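Local coordinates for protein beta-porphyranase A (Bacteroides plebeius, PDB 4AW7) that hydrolyses the sulfated red-algal polysaccharide porphyran at linkages between beta-D-galactopyranose and alpha-L-galactopyranose-6-sulfate, at residues I114-A128 and L166-I178. Numbering follows the deposited sequence. Where two conformers were deposited one is given.
Sequences IQGGIDVQAAGAWSA and LMVDFYASIGKHI
H177 lies with one ring face against the backbone of G124 and A125, its centre beneath A125 N, a knob in the hole formed by Q121, G124, A125 and A128. Helices 120-128 and 166-178 run 43° apart, their axes 7.6 Å from each other at closest. They come nearest at G124, whose CA is 4.0 Å from I174 CA; a CB on G124 would collide with S173 OG and H177 ND1. A chi1 of 178° swings S173 OG away from its own backbone N and across to V120 O, to which it donates at 2.8 Å from above the carbonyl plane, while G124 N reaches the same oxygen from the opposite face. At the exposed Q121, K176 NZ donates a hydrogen bond to Q121 OE1 at 2.9 Å; that oxygen also meets the edge of the H177 ring at CE1. The ring's rotation is fixed from its own helix, because H177 ND1 donates in the ring plane to S173 O at 2.7 Å. A leucine here, with no ring N-H and no flat face, would probably leave S173 O with its helical N-H bond alone and fit less closely against the G124-A125 peptide. Apolar contacts dominate the other end. V120 is the reciprocal knob among L166, D169, F170 and S173, with CG2 3.5 Å from L166 CD1. I114 extends CD1 over a face of the F170 ring in a CH-pi contact, 4.2 Å from the centroid, while A123 CB and I118 CD1 approach that ring obliquely. The helices pack outside the catalytic (beta/alpha)8 barrel, one preceding strand 136-142 and one following it: I174 and I178 rest on that strand's F141, Y75 of helix 74-82 meets F170 and I174, and R218 of helix 212-219 forms a salt bridge with D169.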
loop_
_atom_site.group_PDB
_atom_site.type_symbol
_atom_site.label_atom_id
_atom_site.label_comp_id
_atom_site.label_asym_id
_atom_site.label_seq_id
_atom_site.Cartn_x
_atom_site.Cartn_y
_atom_site.Cartn_z
ATOM N N ILE A 114 -24.278 11.467 -1.634
ATOM C CA ILE A 114 -24.107 12.405 -0.540
ATOM C C ILE A 114 -24.448 13.804 -1.086
ATOM O O ILE A 114 -24.242 14.066 -2.262
ATOM C CB ILE A 114 -22.705 12.359 0.091
ATOM C CG1 ILE A 114 -22.643 13.155 1.403
ATOM C CG2 ILE A 114 -21.621 12.804 -0.913
ATOM C CD1 ILE A 114 -21.337 12.998 2.182
ATOM N N GLN A 115 -25.045 14.651 -0.252
ATOM C CA GLN A 115 -25.441 15.995 -0.676
ATOM C C GLN A 115 -25.634 16.827 0.563
ATOM O O GLN A 115 -25.876 16.320 1.649
ATOM C CB GLN A 115 -26.735 15.924 -1.518
ATOM C CG GLN A 115 -27.306 17.245 -2.041
ATOM C CD GLN A 115 -26.333 18.012 -2.895
ATOM O OE1 GLN A 115 -25.344 18.544 -2.382
ATOM N NE2 GLN A 115 -26.614 18.108 -4.203
ATOM N N GLY A 116 -25.524 18.143 0.407
ATOM C CA GLY A 116 -25.862 19.037 1.506
ATOM C C GLY A 116 -27.253 18.729 2.035
ATOM O O GLY A 116 -28.164 18.418 1.273
ATOM N N GLY A 117 -27.372 18.801 3.345
ATOM C CA GLY A 117 -28.662 18.613 3.997
ATOM C C GLY A 117 -28.987 17.182 4.336
ATOM O O GLY A 117 -29.980 16.908 4.997
ATOM N N ILE A 118 -28.148 16.244 3.906
ATOM C CA ILE A 118 -28.350 14.828 4.219
ATOM C C ILE A 118 -28.399 14.563 5.719
ATOM O O ILE A 118 -27.640 15.145 6.495
ATOM C CB ILE A 118 -27.260 13.945 3.515
ATOM C CG1 ILE A 118 -27.676 12.482 3.505
ATOM C CG2 ILE A 118 -25.897 14.177 4.111
ATOM C CD1 ILE A 118 -26.829 11.651 2.550
ATOM N N ASP A 119 -29.293 13.634 6.110
ATOM C CA ASP A 119 -29.382 13.166 7.472
ATOM C C ASP A 119 -28.275 12.106 7.654
ATOM O O ASP A 119 -28.408 10.965 7.230
ATOM C CB ASP A 119 -30.787 12.593 7.739
ATOM C CG ASP A 119 -30.954 12.023 9.156
ATOM O OD1 ASP A 119 -29.976 11.816 9.883
ATOM O OD2 ASP A 119 -32.140 11.828 9.575
ATOM N N VAL A 120 -27.188 12.522 8.260
ATOM C CA VAL A 120 -26.014 11.691 8.413
ATOM C C VAL A 120 -26.277 10.464 9.310
ATOM O O VAL A 120 -25.786 9.371 9.049
ATOM C CB VAL A 120 -24.872 12.555 9.012
ATOM C CG1 VAL A 120 -23.745 11.749 9.387
ATOM C CG2 VAL A 120 -24.413 13.654 8.024
ATOM N N GLN A 121 -27.067 10.637 10.366
ATOM C CA GLN A 121 -27.407 9.497 11.214
ATOM C C GLN A 121 -28.257 8.475 10.440
ATOM O O GLN A 121 -27.971 7.279 10.492
ATOM C CB GLN A 121 -28.054 9.983 12.536
ATOM C CG GLN A 121 -27.002 10.682 13.474
ATOM C CD GLN A 121 -25.819 9.711 13.876
ATOM O OE1 GLN A 121 -26.107 8.638 14.298
ATOM N NE2 GLN A 121 -24.551 10.076 13.704
ATOM N N ALA A 122 -29.217 8.921 9.636
ATOM C CA ALA A 122 -30.018 8.025 8.818
ATOM C C ALA A 122 -29.141 7.327 7.768
ATOM O O ALA A 122 -29.382 6.164 7.438
ATOM C CB ALA A 122 -31.226 8.723 8.140
ATOM N N ALA A 123 -28.203 8.053 7.178
ATOM C CA ALA A 123 -27.317 7.463 6.179
ATOM C C ALA A 123 -26.530 6.320 6.817
ATOM O O ALA A 123 -26.410 5.246 6.227
ATOM C CB ALA A 123 -26.384 8.541 5.590
ATOM N N GLY A 124 -25.993 6.561 8.002
ATOM C CA GLY A 124 -25.246 5.541 8.720
ATOM C C GLY A 124 -26.119 4.355 9.095
ATOM O O GLY A 124 -25.741 3.173 8.930
ATOM N N ALA A 125 -27.313 4.643 9.613
ATOM C CA ALA A 125 -28.259 3.569 9.937
ATOM C C ALA A 125 -28.583 2.723 8.730
ATOM O O ALA A 125 -28.697 1.494 8.835
ATOM C CB ALA A 125 -29.556 4.164 10.550
ATOM N N TRP A 126 -28.705 3.333 7.561
ATOM C CA TRP A 126 -29.029 2.610 6.363
ATOM C C TRP A 126 -27.900 1.646 6.009
ATOM O O TRP A 126 -28.179 0.540 5.563
ATOM C CB TRP A 126 -29.350 3.548 5.189
ATOM C CG TRP A 126 -29.433 2.839 3.921
ATOM C CD1 TRP A 126 -28.567 2.934 2.879
ATOM C CD2 TRP A 126 -30.375 1.805 3.571
ATOM N NE1 TRP A 126 -28.919 2.069 1.891
ATOM C CE2 TRP A 126 -30.038 1.366 2.276
ATOM C CE3 TRP A 126 -31.492 1.239 4.213
ATOM C CZ2 TRP A 126 -30.752 0.347 1.622
ATOM C CZ3 TRP A 126 -32.205 0.243 3.554
ATOM C CH2 TRP A 126 -31.828 -0.195 2.283
ATOM N N SER A 127 -26.629 2.045 6.113
ATOM C CA SER A 127 -25.572 1.094 5.785
ATOM C C SER A 127 -25.727 -0.158 6.623
ATOM O O SER A 127 -25.574 -1.266 6.114
ATOM C CB SER A 127 -24.174 1.698 5.941
ATOM O OG SER A 127 -23.804 1.997 7.283
ATOM N N ALA A 128 -25.993 0.015 7.917
ATOM C CA ALA A 128 -26.161 -1.135 8.814
ATOM C C ALA A 128 -27.401 -1.942 8.502
ATOM O O ALA A 128 -27.363 -3.160 8.538
ATOM C CB ALA A 128 -26.099 -0.724 10.254
ATOM N N LEU A 166 -18.634 17.261 6.240
ATOM C CA LEU A 166 -19.836 16.440 6.040
ATOM C C LEU A 166 -19.442 15.028 5.551
ATOM O O LEU A 166 -19.991 14.024 6.038
ATOM C CB LEU A 166 -20.785 17.127 5.045
ATOM C CG LEU A 166 -22.085 16.371 4.700
ATOM C CD1 LEU A 166 -22.911 16.147 5.995
ATOM C CD2 LEU A 166 -22.865 17.133 3.668
ATOM N N MET A 167 -18.495 14.938 4.637
ATOM C CA MET A 167 -18.034 13.629 4.131
ATOM C C MET A 167 -17.418 12.812 5.266
ATOM O O MET A 167 -17.642 11.596 5.354
ATOM C CB MET A 167 -17.043 13.885 3.012
ATOM C CG MET A 167 -17.676 14.364 1.740
ATOM S SD MET A 167 -16.445 15.059 0.587
ATOM C CE MET A 167 -17.370 14.999 -0.962
ATOM N N VAL A 168 -16.660 13.459 6.125
ATOM C CA VAL A 168 -16.078 12.775 7.267
ATOM C C VAL A 168 -17.165 12.326 8.245
ATOM O O VAL A 168 -17.104 11.221 8.784
ATOM C CB VAL A 168 -14.989 13.612 7.941
ATOM C CG1 VAL A 168 -14.442 12.940 9.203
ATOM C CG2 VAL A 168 -13.830 13.879 6.942
ATOM N N ASP A 169 -18.189 13.169 8.477
ATOM C CA ASP A 169 -19.287 12.802 9.355
ATOM C C ASP A 169 -20.075 11.602 8.803
ATOM O O ASP A 169 -20.564 10.771 9.566
ATOM C CB ASP A 169 -20.206 14.008 9.561
ATOM C CG ASP A 169 -19.617 15.064 10.448
ATOM O OD1 ASP A 169 -18.643 14.810 11.191
ATOM O OD2 ASP A 169 -20.174 16.208 10.421
ATOM N N PHE A 170 -20.202 11.532 7.487
ATOM C CA PHE A 170 -20.841 10.410 6.783
ATOM C C PHE A 170 -20.045 9.138 7.093
ATOM O O PHE A 170 -20.615 8.134 7.556
ATOM C CB PHE A 170 -20.871 10.774 5.299
ATOM C CG PHE A 170 -21.584 9.829 4.364
ATOM C CD1 PHE A 170 -22.922 9.971 4.087
ATOM C CD2 PHE A 170 -20.868 8.884 3.642
ATOM C CE1 PHE A 170 -23.543 9.183 3.149
ATOM C CE2 PHE A 170 -21.462 8.115 2.693
ATOM C CZ PHE A 170 -22.821 8.237 2.454
ATOM N N TYR A 171 -18.734 9.188 6.879
ATOM C CA TYR A 171 -17.882 8.056 7.253
ATOM C C TYR A 171 -18.062 7.639 8.728
ATOM O O TYR A 171 -18.213 6.449 9.058
ATOM C CB TYR A 171 -16.404 8.379 7.022
ATOM C CG TYR A 171 -15.817 7.974 5.687
ATOM C CD1 TYR A 171 -15.223 6.735 5.521
ATOM C CD2 TYR A 171 -15.769 8.836 4.591
ATOM C CE1 TYR A 171 -14.681 6.344 4.336
ATOM C CE2 TYR A 171 -15.192 8.457 3.388
ATOM C CZ TYR A 171 -14.625 7.195 3.268
ATOM O OH TYR A 171 -14.016 6.730 2.125
ATOM N N ALA A 172 -18.027 8.621 9.629
ATOM C CA ALA A 172 -18.091 8.342 11.057
ATOM C C ALA A 172 -19.394 7.661 11.421
ATOM O O ALA A 172 -19.401 6.680 12.170
ATOM C CB ALA A 172 -17.938 9.644 11.876
ATOM N N SER A 173 -20.499 8.166 10.883
ATOM C CA SER A 173 -21.786 7.596 11.168
ATOM C C SER A 173 -21.874 6.147 10.705
ATOM O O SER A 173 -22.440 5.273 11.358
ATOM C CB SER A 173 -22.886 8.451 10.530
ATOM O OG SER A 173 -24.136 7.855 10.792
ATOM N N ILE A 174 -21.315 5.872 9.543
ATOM C CA ILE A 174 -21.347 4.522 8.980
ATOM C C ILE A 174 -20.568 3.590 9.894
ATOM O O ILE A 174 -21.059 2.505 10.245
ATOM C CB ILE A 174 -20.807 4.506 7.538
ATOM C CG1 ILE A 174 -21.815 5.195 6.604
ATOM C CG2 ILE A 174 -20.494 3.052 7.104
ATOM C CD1 ILE A 174 -21.277 5.573 5.257
ATOM N N GLY A 175 -19.347 3.977 10.262
ATOM C CA GLY A 175 -18.546 3.132 11.164
ATOM C C GLY A 175 -19.273 2.890 12.485
ATOM O O GLY A 175 -19.332 1.769 12.980
ATOM N N LYS A 176 -19.849 3.940 13.052
ATOM C CA LYS A 176 -20.532 3.808 14.326
ATOM C C LYS A 176 -21.688 2.831 14.227
ATOM O O LYS A 176 -21.849 1.915 15.089
ATOM C CB LYS A 176 -21.043 5.163 14.789
ATOM C CG LYS A 176 -21.655 5.094 16.178
ATOM C CD LYS A 176 -22.180 6.467 16.602
ATOM C CE LYS A 176 -23.434 6.854 15.804
ATOM N NZ LYS A 176 -24.108 8.112 16.284
ATOM N N HIS A 177 -22.502 2.980 13.201
ATOM C CA HIS A 177 -23.685 2.131 13.073
ATOM C C HIS A 177 -23.345 0.677 12.759
ATOM O O HIS A 177 -23.940 -0.244 13.316
ATOM C CB HIS A 177 -24.641 2.684 12.033
ATOM C CG HIS A 177 -25.416 3.887 12.492
ATOM N ND1 HIS A 177 -24.931 5.172 12.419
ATOM C CD2 HIS A 177 -26.675 3.988 12.975
ATOM C CE1 HIS A 177 -25.853 6.012 12.856
ATOM N NE2 HIS A 177 -26.928 5.320 13.192
ATOM N N ILE A 178 -22.376 0.442 11.886
ATOM C CA ILE A 178 -21.951 -0.916 11.567
ATOM C C ILE A 178 -21.402 -1.601 12.823
ATOM O O ILE A 178 -21.767 -2.768 13.145
ATOM C CB ILE A 178 -20.980 -0.917 10.374
ATOM C CG1 ILE A 178 -21.789 -0.648 9.099
ATOM C CG2 ILE A 178 -20.234 -2.279 10.302
ATOM C CD1 ILE A 178 -20.981 -0.583 7.821
#